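Local coordinates for protein pectate lyase/Amb allergen (Acidovorax citrulli, PDB 4HWV) that probably cleaves pectate as a calcium-dependent, secreted lyase of polysaccharide lyase family 1, built on a right-handed parallel beta-helix, at residues A[153-158]-A[205-210]. Sequence-based numbering, arbitrary orientation.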
ATOM      1  N   GLU A 153      16.709  18.656   0.434  1.00  5.60           N
ATOM      2  CA  GLU A 153      17.999  18.513   1.092  1.00  5.98           C
ATOM      3  C   GLU A 153      17.847  18.109   2.554  1.00  6.21           C
ATOM      4  O   GLU A 153      18.604  17.276   3.053  1.00  5.92           O
ATOM      5  CB  GLU A 153      18.812  19.798   0.987  1.00  7.57           C
ATOM      6  CG  GLU A 153      20.195  19.658   1.599  1.00 10.29           C
ATOM      7  CD  GLU A 153      21.063  18.704   0.825  1.00 12.73           C
ATOM      8  OE1 GLU A 153      20.940  18.635  -0.420  1.00 14.71           O
ATOM      9  OE2 GLU A 153      21.870  18.019   1.459  1.00 14.44           O
ATOM     10  N   LEU A 154      16.873  18.701   3.245  1.00  4.92           N
ATOM     11  CA  LEU A 154      16.585  18.292   4.620  1.00  5.16           C
ATOM     12  C   LEU A 154      16.077  16.847   4.641  1.00  4.20           C
ATOM     13  O   LEU A 154      16.543  16.055   5.449  1.00  5.29           O
ATOM     14  CB  LEU A 154      15.595  19.257   5.292  1.00  5.94           C
ATOM     15  CG  LEU A 154      15.215  18.908   6.741  1.00  6.42           C
ATOM     16  CD1 LEU A 154      16.458  18.778   7.628  1.00  7.79           C
ATOM     17  CD2 LEU A 154      14.255  19.932   7.320  1.00  6.89           C
ATOM     18  N   GLN A 155      15.158  16.476   3.747  1.00  4.38           N
ATOM     19  CA  GLN A 155      14.724  15.081   3.727  1.00  3.61           C
ATOM     20  C   GLN A 155      15.889  14.124   3.470  1.00  4.03           C
ATOM     21  O   GLN A 155      15.985  13.086   4.120  1.00  4.40           O
ATOM     22  CB  GLN A 155      13.561  14.847   2.728  1.00  4.07           C
ATOM     23  CG  GLN A 155      13.082  13.396   2.754  1.00  3.84           C
ATOM     24  CD  GLN A 155      11.745  13.179   2.081  1.00  3.81           C
ATOM     25  OE1 GLN A 155      11.531  13.645   0.964  1.00  4.09           O
ATOM     26  NE2 GLN A 155      10.829  12.503   2.771  1.00  4.60           N
ATOM     27  N   ARG A 156      16.771  14.484   2.539  1.00  4.49           N
ATOM     28  CA  ARG A 156      17.947  13.661   2.264  1.00  5.40           C
ATOM     29  C   ARG A 156      18.755  13.399   3.532  1.00  5.80           C
ATOM     30  O   ARG A 156      19.157  12.265   3.810  1.00  6.55           O
ATOM     31  CB  ARG A 156      18.821  14.337   1.216  1.00  6.33           C
ATOM     32  CG  ARG A 156      20.008  13.490   0.820  1.00  7.59           C
ATOM     33  CD  ARG A 156      20.926  14.229  -0.143  1.00  9.89           C
ATOM     34  NE  ARG A 156      20.348  14.490  -1.471  1.00 11.93           N
ATOM     35  CZ  ARG A 156      20.352  13.628  -2.488  1.00 13.87           C
ATOM     36  NH1 ARG A 156      20.854  12.410  -2.344  1.00 14.25           N
ATOM     37  NH2 ARG A 156      19.851  13.987  -3.665  1.00 15.14           N
ATOM     38  N   ARG A 157      18.961  14.450   4.324  1.00  5.91           N
ATOM     39  CA  ARG A 157      19.761  14.345   5.536  1.00  7.27           C
ATOM     40  C   ARG A 157      19.056  13.571   6.659  1.00  6.31           C
ATOM     41  O   ARG A 157      19.706  13.103   7.603  1.00  9.01           O
ATOM     42  CB  ARG A 157      20.175  15.738   5.981  1.00 11.25           C
ATOM     43  CG  ARG A 157      21.138  16.384   4.951  1.00 14.19           C
ATOM     44  CD  ARG A 157      21.424  17.865   5.172  1.00 16.72           C
ATOM     45  NE  ARG A 157      22.190  18.050   6.392  1.00 19.19           N
ATOM     46  CZ  ARG A 157      21.714  18.663   7.466  1.00 20.22           C
ATOM     47  NH1 ARG A 157      20.492  19.163   7.432  1.00 21.10           N
ATOM     48  NH2 ARG A 157      22.463  18.788   8.562  1.00 20.52           N
ATOM     49  N   VAL A 158      17.745  13.383   6.536  1.00  4.43           N
ATOM     50  CA  VAL A 158      16.996  12.590   7.492  1.00  4.59           C
ATOM     51  C   VAL A 158      16.931  11.121   7.056  1.00  3.70           C
ATOM     52  O   VAL A 158      17.205  10.219   7.841  1.00  4.97           O
ATOM     53  CB  VAL A 158      15.574  13.169   7.651  1.00  4.84           C
ATOM     54  CG1 VAL A 158      14.689  12.255   8.482  1.00  5.24           C
ATOM     55  CG2 VAL A 158      15.648  14.538   8.298  1.00  5.36           C
ATOM     56  N   ALA A 205      11.112   3.710  -0.105  1.00  2.50           N
ATOM     57  CA  ALA A 205      12.033   4.840   0.000  1.00  3.31           C
ATOM     58  C   ALA A 205      11.441   5.973  -0.829  1.00  4.00           C
ATOM     59  O   ALA A 205      11.664   6.059  -2.035  1.00  5.32           O
ATOM     60  CB  ALA A 205      13.420   4.447  -0.498  1.00  4.38           C
ATOM     61  N   PHE A 206      10.652   6.808  -0.167  1.00  3.53           N
ATOM     62  CA  PHE A 206       9.754   7.760  -0.829  1.00  3.14           C
ATOM     63  C   PHE A 206      10.330   9.166  -0.748  1.00  3.13           C
ATOM     64  O   PHE A 206      10.703   9.655   0.327  1.00  4.80           O
ATOM     65  CB  PHE A 206       8.409   7.713  -0.098  1.00  3.31           C
ATOM     66  CG  PHE A 206       7.279   8.419  -0.807  1.00  3.15           C
ATOM     67  CD1 PHE A 206       6.398   7.706  -1.620  1.00  3.99           C
ATOM     68  CD2 PHE A 206       7.080   9.794  -0.631  1.00  3.61           C
ATOM     69  CE1 PHE A 206       5.331   8.340  -2.251  1.00  3.89           C
ATOM     70  CE2 PHE A 206       6.009  10.447  -1.256  1.00  3.90           C
ATOM     71  CZ  PHE A 206       5.132   9.718  -2.073  1.00  4.10           C
ATOM     72  N   ASP A 207      10.406   9.821  -1.895  1.00  3.11           N
ATOM     73  CA  ASP A 207      10.917  11.186  -1.991  1.00  3.01           C
ATOM     74  C   ASP A 207       9.713  12.109  -2.084  1.00  3.18           C
ATOM     75  O   ASP A 207       8.951  12.060  -3.053  1.00  3.73           O
ATOM     76  CB  ASP A 207      11.783  11.272  -3.256  1.00  3.95           C
ATOM     77  CG  ASP A 207      12.516  12.580  -3.407  1.00  3.86           C
ATOM     78  OD1 ASP A 207      12.083  13.617  -2.850  1.00  4.13           O
ATOM     79  OD2 ASP A 207      13.555  12.570  -4.113  1.00  4.28           O
ATOM     80  N   ASP A 208       9.534  12.942  -1.064  1.00  3.31           N
ATOM     81  CA  ASP A 208       8.427  13.885  -1.049  1.00  3.54           C
ATOM     82  C   ASP A 208       8.627  15.100  -1.934  1.00  3.97           C
ATOM     83  O   ASP A 208       7.698  15.889  -2.080  1.00  5.24           O
ATOM     84  CB  ASP A 208       8.156  14.328   0.378  1.00  4.29           C
ATOM     85  CG  ASP A 208       7.359  13.301   1.126  1.00  4.74           C
ATOM     86  OD1 ASP A 208       6.178  13.087   0.764  1.00  5.96           O
ATOM     87  OD2 ASP A 208       7.899  12.702   2.058  1.00  5.34           O
ATOM     88  N   PHE A 209       9.822  15.226  -2.521  1.00  4.21           N
ATOM     89  CA  PHE A 209      10.170  16.408  -3.318  1.00  4.67           C
ATOM     90  C   PHE A 209      10.824  16.020  -4.642  1.00  4.53           C
ATOM     91  O   PHE A 209      11.945  16.438  -4.937  1.00  5.13           O
ATOM     92  CB  PHE A 209      11.041  17.352  -2.478  1.00  5.23           C
ATOM     93  CG  PHE A 209      10.319  17.844  -1.259  1.00  4.02           C
ATOM     94  CD1 PHE A 209       9.365  18.857  -1.380  1.00  4.88           C
ATOM     95  CD2 PHE A 209      10.527  17.256  -0.015  1.00  4.42           C
ATOM     96  CE1 PHE A 209       8.634  19.270  -0.284  1.00  4.92           C
ATOM     97  CE2 PHE A 209       9.792  17.674   1.089  1.00  5.16           C
ATOM     98  CZ  PHE A 209       8.842  18.682   0.950  1.00  5.24           C
ATOM     99  N   PRO A 210      10.115  15.224  -5.463  1.00  4.00           N
ATOM    100  CA  PRO A 210      10.677  14.880  -6.775  1.00  4.40           C
ATOM    101  C   PRO A 210      10.896  16.131  -7.614  1.00  4.53           C
ATOM    102  O   PRO A 210      10.164  17.122  -7.473  1.00  5.15           O
ATOM    103  CB  PRO A 210       9.591  13.995  -7.397  1.00  5.54           C
ATOM    104  CG  PRO A 210       8.342  14.449  -6.729  1.00  6.30           C
ATOM    105  CD  PRO A 210       8.723  14.763  -5.320  1.00  5.17           C
TER
HETATM  106  O   HOH W   1      13.365  14.745  -0.761  1.00  4.91           O
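Gln155 OE1 takes two hydrogen bonds, one from the backbone N of Asp208 at 2.9 Å and one from a water at 2.7 Å. The amide thereby ties helix 143-159 to the loop that leaves strand 201-203 of the parallel beta-helix and leads to strand 211-213. Gln155 reaches the loop with CG anti to its backbone N (chi1 -178°) and the chain extended beyond CG. Asp208 N meets OE1 in the carbonyl plane, on a lone pair. The other end of the same amide is used as well: Gln155 NE2 donates to Asp208 OD2 at 3.0 Å, on the anti lone pair of that oxygen. Asp208 is thus held at both its backbone N and its carboxylate. The two side chains cross at about a right angle, yet amide and carboxylate are nearly coplanar, 15° apart. Asn90 OD1 accepts a further bond from NE2, so both ends of the amide have two partners, which should fix its rotation. Phe209 CD2 lies 3.9 Å from Gln155 OE1, and the Phe209 side chain touches Ala151 and Ala152 of helix 143-159. The loop also carries an Asx turn, in which Asp207 OD1 accepts from Phe209 N at 2.8 Å. Glu225 N holds the other carboxylate oxygen of Asp207. The Asp207 side chain is about 7 Å from that of Asp278, a calcium ligand, so the contact borders the metal site without entering it. The water on Gln155 OE1 also donates to Asp207 OD1 at 2.7 Å, and its oxygen sits at the edge of the Phe209 ring, in plane.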